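Local coordinates for protein probable polysaccharide deacetylase pdaA (Bacillus subtilis, PDB 1NY1) that removes the acetyl group from N-acetylmuramic acid residues of peptidoglycan, leading to muramic delta-lactam in the spore cortex, and is required for germination, at residues Ala113-Asn124 with Tyr149-Tyr159; Tyr183-Pro192 with Thr214-Thr222. All coordinates share one frame; numbering follows the deposited sequence.

Contact 1: residues Ala113-Asn124 with Tyr149-Tyr159; sequences ADQIQDELDSVN and YVLKETKRLGY
Tyr159 and Asn124 both turn CG anti to their own carbonyl carbon (chi1 -80° and -67°), and from opposite directions the phenol and the amide meet. This is helix-on-helix packing in the NodB homology region. The axes of segments 113-124 and 149-156 approach to 10.4 Å and cross at -59°. Tyr159 OH donates to Asn124 OD1 over 2.7 Å, approaching from above the amide carbonyl plane rather than within it. Asn124 OD1 lies at the edge of the Tyr159 ring, near its plane, while Leu120 CD1 sits over one ring face in a CH-pi contact, 3.8 Å from the Tyr159 ring centroid. With an alanine at this position, Asn124 OD1 would probably lose its phenol donor, and the Leu120 CD1 methyl the ring face it packs on. A Schellman motif at Gly158 ends helix 148-156 and leads the chain to Tyr159. Leu157 CD1 rests against helix 113-131, touching the CG2 methyl of Ile116 and lying 3.9 Å from Gln117 CA. Leu139 of strand 138-139 touches Leu120, Thr154 and Tyr159. At the other end, Ile116 CD1 packs 4.0 Å from CE2 of Tyr149, whose hydroxyl bonds to the carbonyl of Lys111. Arg156 NH1 forms a salt bridge with Glu153 OE1 within helix 148-156. That same carboxylate oxygen, Glu153 OE1, lies 3.4 Å from the methyl carbon CB of Ala113.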
loop_
_atom_site.group_PDB
_atom_site.type_symbol
_atom_site.label_atom_id
_atom_site.label_comp_id
_atom_site.label_asym_id
_atom_site.label_seq_id
_atom_site.Cartn_x
_atom_site.Cartn_y
_atom_site.Cartn_z
ATOM N N ALA A 113 -2.479 -22.250 -7.657
ATOM C CA ALA A 113 -1.422 -22.059 -6.667
ATOM C C ALA A 113 -0.067 -21.850 -7.338
ATOM O O ALA A 113 0.685 -20.952 -6.961
ATOM C CB ALA A 113 -1.365 -23.254 -5.725
ATOM N N ASP A 114 0.245 -22.675 -8.336
ATOM C CA ASP A 114 1.518 -22.548 -9.041
ATOM C C ASP A 114 1.638 -21.192 -9.723
ATOM O O ASP A 114 2.695 -20.558 -9.686
ATOM C CB ASP A 114 1.683 -23.659 -10.085
ATOM C CG ASP A 114 1.752 -25.038 -9.462
ATOM O OD1 ASP A 114 2.190 -25.141 -8.294
ATOM O OD2 ASP A 114 1.387 -26.025 -10.144
ATOM N N GLN A 115 0.554 -20.748 -10.349
ATOM C CA GLN A 115 0.550 -19.462 -11.036
ATOM C C GLN A 115 0.746 -18.310 -10.059
ATOM O O GLN A 115 1.481 -17.362 -10.342
ATOM C CB GLN A 115 -0.760 -19.288 -11.802
ATOM C CG GLN A 115 -0.801 -20.089 -13.088
ATOM C CD GLN A 115 -2.157 -20.063 -13.751
ATOM O OE1 GLN A 115 -2.267 -20.254 -14.961
ATOM N NE2 GLN A 115 -3.202 -19.842 -12.962
ATOM N N ILE A 116 0.084 -18.398 -8.912
ATOM C CA ILE A 116 0.196 -17.373 -7.884
ATOM C C ILE A 116 1.643 -17.290 -7.398
ATOM O O ILE A 116 2.197 -16.200 -7.246
ATOM C CB ILE A 116 -0.730 -17.683 -6.681
ATOM C CG1 ILE A 116 -2.192 -17.572 -7.117
ATOM C CG2 ILE A 116 -0.430 -16.726 -5.524
ATOM C CD1 ILE A 116 -3.194 -17.831 -6.010
ATOM N N GLN A 117 2.256 -18.446 -7.161
ATOM C CA GLN A 117 3.639 -18.480 -6.697
ATOM C C GLN A 117 4.565 -17.763 -7.676
ATOM O O GLN A 117 5.454 -17.013 -7.269
ATOM C CB GLN A 117 4.114 -19.924 -6.513
ATOM C CG GLN A 117 5.572 -20.038 -6.077
ATOM C CD GLN A 117 6.036 -21.478 -5.955
ATOM O OE1 GLN A 117 5.956 -22.252 -6.911
ATOM N NE2 GLN A 117 6.532 -21.842 -4.778
ATOM N N ASP A 118 4.354 -18.005 -8.967
ATOM C CA ASP A 118 5.167 -17.389 -10.010
ATOM C C ASP A 118 4.899 -15.890 -10.121
ATOM O O ASP A 118 5.825 -15.095 -10.287
ATOM C CB ASP A 118 4.880 -18.044 -11.362
ATOM C CG ASP A 118 5.731 -17.468 -12.473
ATOM O OD1 ASP A 118 6.955 -17.722 -12.480
ATOM O OD2 ASP A 118 5.184 -16.748 -13.336
ATOM N N GLU A 119 3.626 -15.516 -10.045
ATOM C CA GLU A 119 3.231 -14.116 -10.137
ATOM C C GLU A 119 3.905 -13.282 -9.057
ATOM O O GLU A 119 4.278 -12.134 -9.295
ATOM C CB GLU A 119 1.713 -13.976 -9.993
ATOM C CG GLU A 119 0.908 -14.164 -11.275
ATOM C CD GLU A 119 1.214 -13.110 -12.323
ATOM O OE1 GLU A 119 1.424 -11.935 -11.956
ATOM O OE2 GLU A 119 1.232 -13.450 -13.524
ATOM N N LEU A 120 4.058 -13.858 -7.869
ATOM C CA LEU A 120 4.675 -13.133 -6.767
ATOM C C LEU A 120 6.196 -13.246 -6.748
ATOM O O LEU A 120 6.892 -12.239 -6.616
ATOM C CB LEU A 120 4.096 -13.612 -5.432
ATOM C CG LEU A 120 2.572 -13.517 -5.298
ATOM C CD1 LEU A 120 2.151 -13.916 -3.891
ATOM C CD2 LEU A 120 2.117 -12.101 -5.603
ATOM N N ASP A 121 6.722 -14.459 -6.895
ATOM C CA ASP A 121 8.165 -14.626 -6.866
ATOM C C ASP A 121 8.867 -13.830 -7.954
ATOM O O ASP A 121 9.944 -13.282 -7.725
ATOM C CB ASP A 121 8.565 -16.091 -7.006
ATOM C CG ASP A 121 10.073 -16.268 -7.033
ATOM O OD1 ASP A 121 10.726 -15.958 -6.014
ATOM O OD2 ASP A 121 10.609 -16.701 -8.071
ATOM N N SER A 122 8.258 -13.769 -9.134
ATOM C CA SER A 122 8.853 -13.045 -10.247
ATOM C C SER A 122 9.138 -11.582 -9.904
ATOM O O SER A 122 10.143 -11.023 -10.344
ATOM C CB SER A 122 7.960 -13.147 -11.490
ATOM O OG SER A 122 6.646 -12.673 -11.237
ATOM N N VAL A 123 8.269 -10.961 -9.113
ATOM C CA VAL A 123 8.485 -9.568 -8.729
ATOM C C VAL A 123 9.718 -9.466 -7.831
ATOM O O VAL A 123 10.601 -8.644 -8.073
ATOM C CB VAL A 123 7.254 -8.980 -7.991
ATOM C CG1 VAL A 123 7.554 -7.553 -7.522
ATOM C CG2 VAL A 123 6.053 -8.972 -8.921
ATOM N N ASN A 124 9.781 -10.314 -6.809
ATOM C CA ASN A 124 10.916 -10.316 -5.885
ATOM C C ASN A 124 12.210 -10.615 -6.635
ATOM O O ASN A 124 13.249 -10.007 -6.371
ATOM C CB ASN A 124 10.700 -11.360 -4.787
ATOM C CG ASN A 124 9.550 -11.005 -3.869
ATOM O OD1 ASN A 124 8.991 -11.869 -3.192
ATOM N ND2 ASN A 124 9.194 -9.724 -3.833
ATOM N N TYR A 149 -9.465 -18.295 -0.571
ATOM C CA TYR A 149 -8.485 -19.118 -1.274
ATOM C C TYR A 149 -7.190 -18.344 -1.523
ATOM O O TYR A 149 -6.095 -18.873 -1.328
ATOM C CB TYR A 149 -9.057 -19.591 -2.614
ATOM C CG TYR A 149 -8.009 -19.986 -3.637
ATOM C CD1 TYR A 149 -7.260 -21.154 -3.492
ATOM C CD2 TYR A 149 -7.752 -19.175 -4.739
ATOM C CE1 TYR A 149 -6.280 -21.501 -4.426
ATOM C CE2 TYR A 149 -6.777 -19.510 -5.674
ATOM C CZ TYR A 149 -6.046 -20.672 -5.512
ATOM O OH TYR A 149 -5.083 -20.998 -6.439
ATOM N N VAL A 150 -7.323 -17.096 -1.966
ATOM C CA VAL A 150 -6.166 -16.250 -2.242
ATOM C C VAL A 150 -5.414 -15.921 -0.957
ATOM O O VAL A 150 -4.182 -15.907 -0.935
ATOM C CB VAL A 150 -6.585 -14.922 -2.917
ATOM C CG1 VAL A 150 -5.371 -14.012 -3.080
ATOM C CG2 VAL A 150 -7.212 -15.206 -4.277
ATOM N N LEU A 151 -6.160 -15.646 0.111
ATOM C CA LEU A 151 -5.551 -15.322 1.396
ATOM C C LEU A 151 -4.834 -16.534 1.976
ATOM O O LEU A 151 -3.737 -16.416 2.521
ATOM C CB LEU A 151 -6.612 -14.833 2.387
ATOM C CG LEU A 151 -7.192 -13.440 2.158
ATOM C CD1 LEU A 151 -8.222 -13.133 3.234
ATOM C CD2 LEU A 151 -6.067 -12.408 2.185
ATOM N N LYS A 152 -5.461 -17.700 1.851
ATOM C CA LYS A 152 -4.886 -18.933 2.364
ATOM C C LYS A 152 -3.600 -19.285 1.624
ATOM O O LYS A 152 -2.582 -19.603 2.241
ATOM C CB LYS A 152 -5.896 -20.073 2.221
ATOM C CG LYS A 152 -5.439 -21.384 2.824
ATOM C CD LYS A 152 -6.362 -22.522 2.417
ATOM C CE LYS A 152 -5.886 -23.847 2.992
ATOM N NZ LYS A 152 -5.948 -23.852 4.481
ATOM N N GLU A 153 -3.646 -19.226 0.298
ATOM C CA GLU A 153 -2.485 -19.548 -0.519
ATOM C C GLU A 153 -1.320 -18.583 -0.361
ATOM O O GLU A 153 -0.171 -19.011 -0.238
ATOM C CB GLU A 153 -2.876 -19.620 -1.996
ATOM C CG GLU A 153 -3.117 -21.030 -2.472
ATOM C CD GLU A 153 -1.915 -21.916 -2.214
ATOM O OE1 GLU A 153 -0.834 -21.637 -2.776
ATOM O OE2 GLU A 153 -2.047 -22.884 -1.438
ATOM N N THR A 154 -1.610 -17.285 -0.378
ATOM C CA THR A 154 -0.557 -16.290 -0.243
ATOM C C THR A 154 0.095 -16.386 1.134
ATOM O O THR A 154 1.308 -16.232 1.256
ATOM C CB THR A 154 -1.100 -14.857 -0.498
ATOM O OG1 THR A 154 -2.205 -14.583 0.374
ATOM C CG2 THR A 154 -1.555 -14.721 -1.949
ATOM N N LYS A 155 -0.706 -16.663 2.158
ATOM C CA LYS A 155 -0.196 -16.808 3.517
ATOM C C LYS A 155 0.695 -18.044 3.580
ATOM O O LYS A 155 1.706 -18.062 4.283
ATOM C CB LYS A 155 -1.349 -16.956 4.515
ATOM C CG LYS A 155 -0.899 -17.217 5.946
ATOM C CD LYS A 155 -2.071 -17.496 6.877
ATOM C CE LYS A 155 -1.574 -17.829 8.279
ATOM N NZ LYS A 155 -2.669 -18.153 9.229
ATOM N N ARG A 156 0.315 -19.082 2.841
ATOM C CA ARG A 156 1.101 -20.310 2.825
ATOM C C ARG A 156 2.462 -20.009 2.210
ATOM O O ARG A 156 3.461 -20.634 2.561
ATOM C CB ARG A 156 0.394 -21.394 2.006
ATOM C CG ARG A 156 1.040 -22.768 2.136
ATOM C CD ARG A 156 0.289 -23.827 1.342
ATOM N NE ARG A 156 0.954 -24.183 0.089
ATOM C CZ ARG A 156 1.160 -23.351 -0.927
ATOM N NH1 ARG A 156 0.760 -22.089 -0.859
ATOM N NH2 ARG A 156 1.759 -23.786 -2.027
ATOM N N LEU A 157 2.485 -19.039 1.299
ATOM C CA LEU A 157 3.708 -18.625 0.627
ATOM C C LEU A 157 4.512 -17.634 1.468
ATOM O O LEU A 157 5.535 -17.114 1.018
ATOM C CB LEU A 157 3.376 -17.997 -0.727
ATOM C CG LEU A 157 2.732 -18.935 -1.752
ATOM C CD1 LEU A 157 2.416 -18.166 -3.021
ATOM C CD2 LEU A 157 3.678 -20.084 -2.049
ATOM N N GLY A 158 4.034 -17.372 2.681
ATOM C CA GLY A 158 4.721 -16.461 3.579
ATOM C C GLY A 158 4.381 -14.995 3.400
ATOM O O GLY A 158 5.061 -14.126 3.948
ATOM N N TYR A 159 3.326 -14.711 2.647
ATOM C CA TYR A 159 2.927 -13.331 2.408
ATOM C C TYR A 159 1.915 -12.776 3.389
ATOM O O TYR A 159 0.968 -13.451 3.799
ATOM C CB TYR A 159 2.379 -13.172 0.988
ATOM C CG TYR A 159 3.451 -13.064 -0.062
ATOM C CD1 TYR A 159 4.063 -11.836 -0.333
ATOM C CD2 TYR A 159 3.878 -14.187 -0.771
ATOM C CE1 TYR A 159 5.072 -11.731 -1.283
ATOM C CE2 TYR A 159 4.893 -14.090 -1.723
ATOM C CZ TYR A 159 5.484 -12.865 -1.974
ATOM O OH TYR A 159 6.491 -12.762 -2.909
#

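Contact 2: residues Tyr183-Pro192 with Thr214-Thr222; sequences YDHMIKQAHP and TDLKKQGYT
The Tyr183 hydroxyl donates a hydrogen bond to Asp215 across two neighbouring helices, with OH 2.6 Å from Asp215 OD2. Tyr183 sets CG opposite its backbone N (chi1 169°), which carries the hydroxyl over to Asp215. The ring stands nearly upright to the carboxylate, with 78° between their planes. Tyr183 OH meets OD2 from above the carboxylate plane. Apolar packing follows. Ile187 and Leu216 lie alongside each other, pointing opposite ways, with Ile187 CD1 3.8 Å from Leu216 CG. The CD2 branch of Leu216 reaches the Ala190 methyl, CD2 to CB 3.7 Å. Tyr221 brings its hydroxyl against the backbone of Ala190 and His191, its OH 3.4 Å from His191 CA. Pro192 CD touches the same hydroxyl. A water joins the two segments, donating to Ile187 O at 2.7 Å and to Gln219 OE1.

Further out, Ile187 CG1 lies over one face of the Tyr183 ring. A Schellman motif at Gly220 closes helix 205-219 and turns the chain toward Tyr221. The Tyr221 ring also makes a cation-pi contact with Lys43 and touches Ile45 of strand 44-51. Segments 183-188 and 214-219 run nearly parallel, 21° apart, on the outside of the parallel sheet of the deacetylase fold. The chemistry implies an apolar row of Ile187, Leu216 and Ala190 with two polar links beside it: a bond to a carboxylate, probably charged, and a shared water.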
loop_
_atom_site.group_PDB
_atom_site.type_symbol
_atom_site.label_atom_id
_atom_site.label_comp_id
_atom_site.label_asym_id
_atom_site.label_seq_id
_atom_site.Cartn_x
_atom_site.Cartn_y
_atom_site.Cartn_z
ATOM N N TYR A 183 -5.057 16.692 -1.212
ATOM C CA TYR A 183 -4.735 17.182 0.117
ATOM C C TYR A 183 -5.966 17.119 1.024
ATOM O O TYR A 183 -5.905 16.574 2.124
ATOM C CB TYR A 183 -4.208 18.616 0.030
ATOM C CG TYR A 183 -4.092 19.308 1.365
ATOM C CD1 TYR A 183 -5.152 20.062 1.873
ATOM C CD2 TYR A 183 -2.936 19.190 2.136
ATOM C CE1 TYR A 183 -5.063 20.682 3.115
ATOM C CE2 TYR A 183 -2.841 19.803 3.385
ATOM C CZ TYR A 183 -3.903 20.546 3.865
ATOM O OH TYR A 183 -3.811 21.156 5.097
ATOM N N ASP A 184 -7.082 17.666 0.558
ATOM C CA ASP A 184 -8.302 17.660 1.359
ATOM C C ASP A 184 -8.723 16.262 1.790
ATOM O O ASP A 184 -9.211 16.076 2.907
ATOM C CB ASP A 184 -9.448 18.341 0.609
ATOM C CG ASP A 184 -9.310 19.850 0.588
ATOM O OD1 ASP A 184 -8.534 20.383 1.415
ATOM O OD2 ASP A 184 -9.988 20.507 -0.238
ATOM N N HIS A 185 -8.547 15.276 0.913
ATOM C CA HIS A 185 -8.905 13.909 1.267
ATOM C C HIS A 185 -7.990 13.309 2.324
ATOM O O HIS A 185 -8.457 12.628 3.229
ATOM C CB HIS A 185 -8.915 13.010 0.022
ATOM C CG HIS A 185 -10.262 12.899 -0.619
ATOM N ND1 HIS A 185 -10.513 13.322 -1.906
ATOM C CD2 HIS A 185 -11.439 12.435 -0.139
ATOM C CE1 HIS A 185 -11.788 13.124 -2.189
ATOM N NE2 HIS A 185 -12.371 12.587 -1.133
HETATM N N MSE A 186 -6.692 13.564 2.212
HETATM C CA MSE A 186 -5.740 13.025 3.172
HETATM C C MSE A 186 -5.917 13.620 4.560
HETATM O O MSE A 186 -5.647 12.959 5.560
HETATM C CB MSE A 186 -4.318 13.248 2.681
HETATM C CG MSE A 186 -3.976 12.401 1.469
HETATM SE SE MSE A 186 -2.115 12.481 0.986
HETATM C CE MSE A 186 -2.149 13.972 -0.226
ATOM N N ILE A 187 -6.395 14.857 4.615
ATOM C CA ILE A 187 -6.621 15.521 5.887
ATOM C C ILE A 187 -7.962 15.083 6.476
ATOM O O ILE A 187 -8.044 14.707 7.646
ATOM C CB ILE A 187 -6.619 17.058 5.717
ATOM C CG1 ILE A 187 -5.238 17.533 5.243
ATOM C CG2 ILE A 187 -7.045 17.729 7.024
ATOM C CD1 ILE A 187 -4.088 17.239 6.204
ATOM N N LYS A 188 -9.009 15.114 5.657
ATOM C CA LYS A 188 -10.343 14.745 6.117
ATOM C C LYS A 188 -10.493 13.284 6.525
ATOM O O LYS A 188 -11.158 12.985 7.515
ATOM C CB LYS A 188 -11.383 15.092 5.046
ATOM C CG LYS A 188 -12.827 14.794 5.454
ATOM C CD LYS A 188 -13.825 15.670 4.698
ATOM C CE LYS A 188 -13.733 15.468 3.194
ATOM N NZ LYS A 188 -14.504 16.494 2.432
ATOM N N GLN A 189 -9.876 12.373 5.778
ATOM C CA GLN A 189 -9.995 10.953 6.099
ATOM C C GLN A 189 -9.021 10.454 7.154
ATOM O O GLN A 189 -9.097 9.302 7.567
ATOM C CB GLN A 189 -9.850 10.110 4.825
ATOM C CG GLN A 189 -10.988 10.336 3.839
ATOM C CD GLN A 189 -10.953 9.387 2.657
ATOM O OE1 GLN A 189 -10.844 8.173 2.827
ATOM N NE2 GLN A 189 -11.073 9.933 1.455
ATOM N N ALA A 190 -8.112 11.317 7.595
ATOM C CA ALA A 190 -7.124 10.918 8.591
ATOM C C ALA A 190 -7.737 10.364 9.866
ATOM O O ALA A 190 -8.759 10.850 10.349
ATOM C CB ALA A 190 -6.214 12.092 8.925
ATOM N N HIS A 191 -7.109 9.322 10.395
ATOM C CA HIS A 191 -7.558 8.716 11.630
ATOM C C HIS A 191 -6.446 7.888 12.253
ATOM O O HIS A 191 -5.482 7.497 11.584
ATOM C CB HIS A 191 -8.807 7.853 11.405
ATOM C CG HIS A 191 -8.682 6.858 10.290
ATOM N ND1 HIS A 191 -8.174 5.590 10.468
ATOM C CD2 HIS A 191 -9.030 6.943 8.985
ATOM C CE1 HIS A 191 -8.215 4.934 9.322
ATOM N NE2 HIS A 191 -8.732 5.732 8.404
ATOM N N PRO A 192 -6.547 7.646 13.563
ATOM C CA PRO A 192 -5.547 6.855 14.280
ATOM C C PRO A 192 -5.413 5.470 13.648
ATOM O O PRO A 192 -6.409 4.787 13.400
ATOM C CB PRO A 192 -6.116 6.804 15.691
ATOM C CG PRO A 192 -6.750 8.153 15.824
ATOM C CD PRO A 192 -7.475 8.298 14.505
ATOM N N THR A 214 3.119 17.623 6.382
ATOM C CA THR A 214 3.426 18.788 7.196
ATOM C C THR A 214 2.277 19.086 8.161
ATOM O O THR A 214 2.480 19.139 9.373
ATOM C CB THR A 214 3.691 20.032 6.323
ATOM O OG1 THR A 214 4.784 19.769 5.437
ATOM C CG2 THR A 214 4.043 21.231 7.197
ATOM N N ASP A 215 1.068 19.254 7.634
ATOM C CA ASP A 215 -0.083 19.563 8.481
ATOM C C ASP A 215 -0.515 18.440 9.422
ATOM O O ASP A 215 -0.976 18.706 10.536
ATOM C CB ASP A 215 -1.271 20.012 7.629
ATOM C CG ASP A 215 -1.016 21.337 6.940
ATOM O OD1 ASP A 215 -0.531 22.280 7.612
ATOM O OD2 ASP A 215 -1.305 21.446 5.728
ATOM N N LEU A 216 -0.382 17.189 8.987
ATOM C CA LEU A 216 -0.761 16.069 9.842
ATOM C C LEU A 216 0.215 15.966 11.012
ATOM O O LEU A 216 -0.183 15.661 12.138
ATOM C CB LEU A 216 -0.799 14.765 9.031
ATOM C CG LEU A 216 -2.058 14.623 8.167
ATOM C CD1 LEU A 216 -1.908 13.474 7.179
ATOM C CD2 LEU A 216 -3.261 14.392 9.070
ATOM N N LYS A 217 1.493 16.232 10.753
ATOM C CA LYS A 217 2.488 16.184 11.817
ATOM C C LYS A 217 2.167 17.265 12.847
ATOM O O LYS A 217 2.225 17.021 14.054
ATOM C CB LYS A 217 3.898 16.418 11.270
ATOM C CG LYS A 217 4.566 15.175 10.698
ATOM C CD LYS A 217 6.022 15.453 10.392
ATOM C CE LYS A 217 6.753 14.205 9.944
ATOM N NZ LYS A 217 8.205 14.467 9.692
ATOM N N LYS A 218 1.830 18.461 12.366
ATOM C CA LYS A 218 1.502 19.561 13.264
ATOM C C LYS A 218 0.322 19.193 14.166
ATOM O O LYS A 218 0.278 19.591 15.333
ATOM C CB LYS A 218 1.179 20.830 12.465
ATOM C CG LYS A 218 0.905 22.038 13.354
ATOM C CD LYS A 218 0.691 23.317 12.555
ATOM C CE LYS A 218 0.471 24.504 13.489
ATOM N NZ LYS A 218 0.268 25.775 12.744
ATOM N N GLN A 219 -0.628 18.433 13.627
ATOM C CA GLN A 219 -1.796 18.000 14.393
ATOM C C GLN A 219 -1.420 17.010 15.487
ATOM O O GLN A 219 -2.199 16.768 16.407
ATOM C CB GLN A 219 -2.831 17.337 13.485
ATOM C CG GLN A 219 -3.596 18.279 12.588
ATOM C CD GLN A 219 -4.639 17.547 11.763
ATOM O OE1 GLN A 219 -5.398 16.730 12.290
ATOM N NE2 GLN A 219 -4.687 17.841 10.468
ATOM N N GLY A 220 -0.236 16.416 15.373
ATOM C CA GLY A 220 0.194 15.462 16.378
ATOM C C GLY A 220 0.301 14.033 15.879
ATOM O O GLY A 220 0.433 13.105 16.678
ATOM N N TYR A 221 0.235 13.851 14.562
ATOM C CA TYR A 221 0.346 12.523 13.958
ATOM C C TYR A 221 1.800 12.155 13.722
ATOM O O TYR A 221 2.637 13.016 13.435
ATOM C CB TYR A 221 -0.379 12.468 12.605
ATOM C CG TYR A 221 -1.859 12.179 12.681
ATOM C CD1 TYR A 221 -2.329 10.881 12.861
ATOM C CD2 TYR A 221 -2.792 13.210 12.577
ATOM C CE1 TYR A 221 -3.697 10.615 12.937
ATOM C CE2 TYR A 221 -4.161 12.955 12.653
ATOM C CZ TYR A 221 -4.604 11.657 12.834
ATOM O OH TYR A 221 -5.954 11.406 12.931
ATOM N N THR A 222 2.084 10.864 13.845
ATOM C CA THR A 222 3.416 10.315 13.612
ATOM C C THR A 222 3.248 9.312 12.471
ATOM O O THR A 222 2.264 8.573 12.438
ATOM C CB THR A 222 3.953 9.570 14.859
ATOM O OG1 THR A 222 4.269 10.520 15.885
ATOM C CG2 THR A 222 5.204 8.767 14.514
HETATM O O HOH W 1 -7.093 15.831 9.957
#

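How the contacts relate
Contact 1 comes first along the chain, contact 2 after it. They lie on opposite sides of the chain's centre, with centres 34 Å apart and nearest atoms about 19 Å apart, without touching. All four segments fall within the NodB homology range. Contact 1 joins helices 113-131 and 148-156 beside the small sheet of strands 138-139 and 160-161. Contact 2 joins helices 179-188 and 205-219 against the parallel sheet, beside strands 44-51 and 194-198. In contact 1 the Leu120 side chain is about 8 Å from that of metal-binding His101. In contact 2 that of Met186 is about 7 Å from that of Asp170, which by similarity raises the active-site histidine pKa.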